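PDB 4LLS: geranyltranstransferase from Roseobacter denitrificans, which probably condenses isopentenyl diphosphate with an allylic diphosphate, in a metal-dependent reaction, to build farnesyl or geranylgeranyl diphosphate for isoprenoid biosynthesis. Local coordinates for residues 267-271 against 272-276. Residues are numbered along the deposited sequence; the frame is centred on the assembly and turned at random.
Sequences SLLGL and DAARA
Leu269 meets the first turn of helix 271-288 with its CB, which lies 4.1 Å from Ala273 CB and comes nearly as close to Ala274 CB. Its chi1 of -63° sets CG anti to its own carbonyl carbon, and CD1 then reaches on to Ala274 CA at 4.1 Å. The methyl of Ala273 also rests against the Leu269 carbonyl, CB to O 3.4 Å, while a water bridges the same two residues: it donates to Leu269 O and accepts from Ala273 N.

Between the two helices sits Gly270, the single residue linking them, which both ends helix 265-269 and serves as N-cap of helix 271-288. It leaves helical geometry with a phi of 80°, a value that suits a residue without a side chain. Its carbonyl receives the first i to i+4 bond of the new helix, Ala274 N to Gly270 O at 2.9 Å, and the Ala274 methyl packs beside that same oxygen. This tight junction between two helices belongs to the all-helical polyprenyl synthetase fold and lies at the surface, about 13 Å from the Leu271 side chain to a bound calcium ion.

Leu271 gives its carbonyl oxygen to the next bond, Arg275 N to Leu271 O, also 2.9 Å long. Around that oxygen the contacts are close: Arg275 CG passes 3.3 Å from Leu271 O, and Ala274 CB touches it at 3.6 Å. From CG the arginine chain runs extended to NE. With chi1 at -81°, Leu271 too holds CG opposite its carbonyl carbon and beside its backbone N, and the side chain packs on Ile240 and Thr244 of helix 221-244 and on Val266; Ala274, the buried member of the turn, touches Ile236 and Val266.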
ATOM      1  N   SER A 267     -17.070  16.702  21.064  1.00 24.23           N
ATOM      2  CA  SER A 267     -17.125  16.340  22.480  1.00 22.80           C
ATOM      3  C   SER A 267     -16.339  17.326  23.339  1.00 28.78           C
ATOM      4  O   SER A 267     -16.779  17.673  24.420  1.00 28.69           O
ATOM      5  CB  SER A 267     -16.660  14.893  22.686  1.00 23.58           C
ATOM      6  OG  SER A 267     -15.278  14.742  22.618  1.00 22.93           O
ATOM      7  N   LEU A 268     -15.260  17.886  22.807  1.00 21.81           N
ATOM      8  CA  LEU A 268     -14.438  18.844  23.541  1.00 22.95           C
ATOM      9  C   LEU A 268     -15.024  20.243  23.497  1.00 27.75           C
ATOM     10  O   LEU A 268     -15.069  20.925  24.522  1.00 29.85           O
ATOM     11  CB  LEU A 268     -13.007  18.914  23.005  1.00 23.56           C
ATOM     12  CG  LEU A 268     -12.114  17.695  23.234  1.00 27.82           C
ATOM     13  CD1 LEU A 268     -10.716  17.995  22.709  1.00 29.36           C
ATOM     14  CD2 LEU A 268     -12.076  17.317  24.711  1.00 31.35           C
ATOM     15  N   LEU A 269     -15.369  20.716  22.297  1.00 23.06           N
ATOM     16  CA  LEU A 269     -15.760  22.111  22.102  1.00 22.34           C
ATOM     17  C   LEU A 269     -17.258  22.318  22.346  1.00 21.56           C
ATOM     18  O   LEU A 269     -17.673  23.465  22.530  1.00 23.94           O
ATOM     19  CB  LEU A 269     -15.432  22.578  20.680  1.00 23.13           C
ATOM     20  CG  LEU A 269     -13.953  22.568  20.301  1.00 25.76           C
ATOM     21  CD1 LEU A 269     -13.744  22.953  18.839  1.00 22.63           C
ATOM     22  CD2 LEU A 269     -13.171  23.483  21.230  1.00 33.36           C
ATOM     23  N   GLY A 270     -18.057  21.274  22.185  1.00 20.39           N
ATOM     24  CA  GLY A 270     -19.497  21.417  21.984  1.00 24.48           C
ATOM     25  C   GLY A 270     -19.854  21.787  20.551  1.00 24.78           C
ATOM     26  O   GLY A 270     -19.025  22.308  19.808  1.00 22.90           O
ATOM     27  N   LEU A 271     -21.111  21.580  20.194  1.00 25.84           N
ATOM     28  CA  LEU A 271     -21.540  21.776  18.808  1.00 24.56           C
ATOM     29  C   LEU A 271     -21.391  23.196  18.339  1.00 26.99           C
ATOM     30  O   LEU A 271     -20.917  23.430  17.227  1.00 25.78           O
ATOM     31  CB  LEU A 271     -22.997  21.392  18.632  1.00 28.72           C
ATOM     32  CG  LEU A 271     -23.242  19.917  18.475  1.00 32.53           C
ATOM     33  CD1 LEU A 271     -24.702  19.636  18.762  1.00 29.50           C
ATOM     34  CD2 LEU A 271     -22.848  19.453  17.076  1.00 35.42           C
ATOM     35  N   ASP A 272     -21.887  24.147  19.122  1.00 28.16           N
ATOM     36  CA  ASP A 272     -21.858  25.548  18.715  1.00 29.51           C
ATOM     37  C   ASP A 272     -20.450  25.998  18.403  1.00 28.71           C
ATOM     38  O   ASP A 272     -20.207  26.655  17.385  1.00 25.67           O
ATOM     39  CB  ASP A 272     -22.476  26.462  19.775  1.00 36.08           C
ATOM     40  CG  ASP A 272     -24.008  26.362  19.811  1.00 49.02           C
ATOM     41  OD1 ASP A 272     -24.570  25.503  19.096  1.00 46.17           O
ATOM     42  OD2 ASP A 272     -24.649  27.107  20.590  1.00 64.70           O
ATOM     43  N   ALA A 273     -19.522  25.686  19.297  1.00 22.01           N
ATOM     44  CA  ALA A 273     -18.178  26.188  19.155  1.00 21.81           C
ATOM     45  C   ALA A 273     -17.435  25.408  18.074  1.00 20.19           C
ATOM     46  O   ALA A 273     -16.595  25.988  17.399  1.00 21.10           O
ATOM     47  CB  ALA A 273     -17.423  26.139  20.485  1.00 22.50           C
ATOM     48  N   ALA A 274     -17.770  24.140  17.906  1.00 19.82           N
ATOM     49  CA  ALA A 274     -17.220  23.355  16.780  1.00 17.81           C
ATOM     50  C   ALA A 274     -17.667  23.964  15.444  1.00 20.80           C
ATOM     51  O   ALA A 274     -16.833  24.191  14.566  1.00 20.38           O
ATOM     52  CB  ALA A 274     -17.634  21.910  16.883  1.00 19.05           C
ATOM     53  N   ARG A 275     -18.948  24.260  15.302  1.00 21.12           N
ATOM     54  CA  ARG A 275     -19.482  24.926  14.092  1.00 23.74           C
ATOM     55  C   ARG A 275     -18.801  26.245  13.847  1.00 25.76           C
ATOM     56  O   ARG A 275     -18.396  26.545  12.712  1.00 23.67           O
ATOM     57  CB  ARG A 275     -20.975  25.183  14.208  1.00 26.28           C
ATOM     58  CG  ARG A 275     -21.824  23.945  14.099  1.00 27.11           C
ATOM     59  CD  ARG A 275     -23.285  24.344  14.009  1.00 35.95           C
ATOM     60  NE  ARG A 275     -24.151  23.183  14.057  1.00 34.55           N
ATOM     61  CZ  ARG A 275     -24.365  22.353  13.037  1.00 49.84           C
ATOM     62  NH1 ARG A 275     -23.722  22.509  11.876  1.00 47.59           N
ATOM     63  NH2 ARG A 275     -25.205  21.335  13.187  1.00 50.86           N
ATOM     64  N   ALA A 276     -18.656  27.050  14.894  1.00 20.07           N
ATOM     65  CA  ALA A 276     -18.039  28.342  14.720  1.00 22.66           C
ATOM     66  C   ALA A 276     -16.598  28.190  14.247  1.00 20.68           C
ATOM     67  O   ALA A 276     -16.130  28.982  13.433  1.00 23.93           O
ATOM     68  CB  ALA A 276     -18.121  29.164  16.016  1.00 23.69           C
TER
HETATM   69  O   HOH W   1     -19.938  24.933  22.083  1.00 25.60           O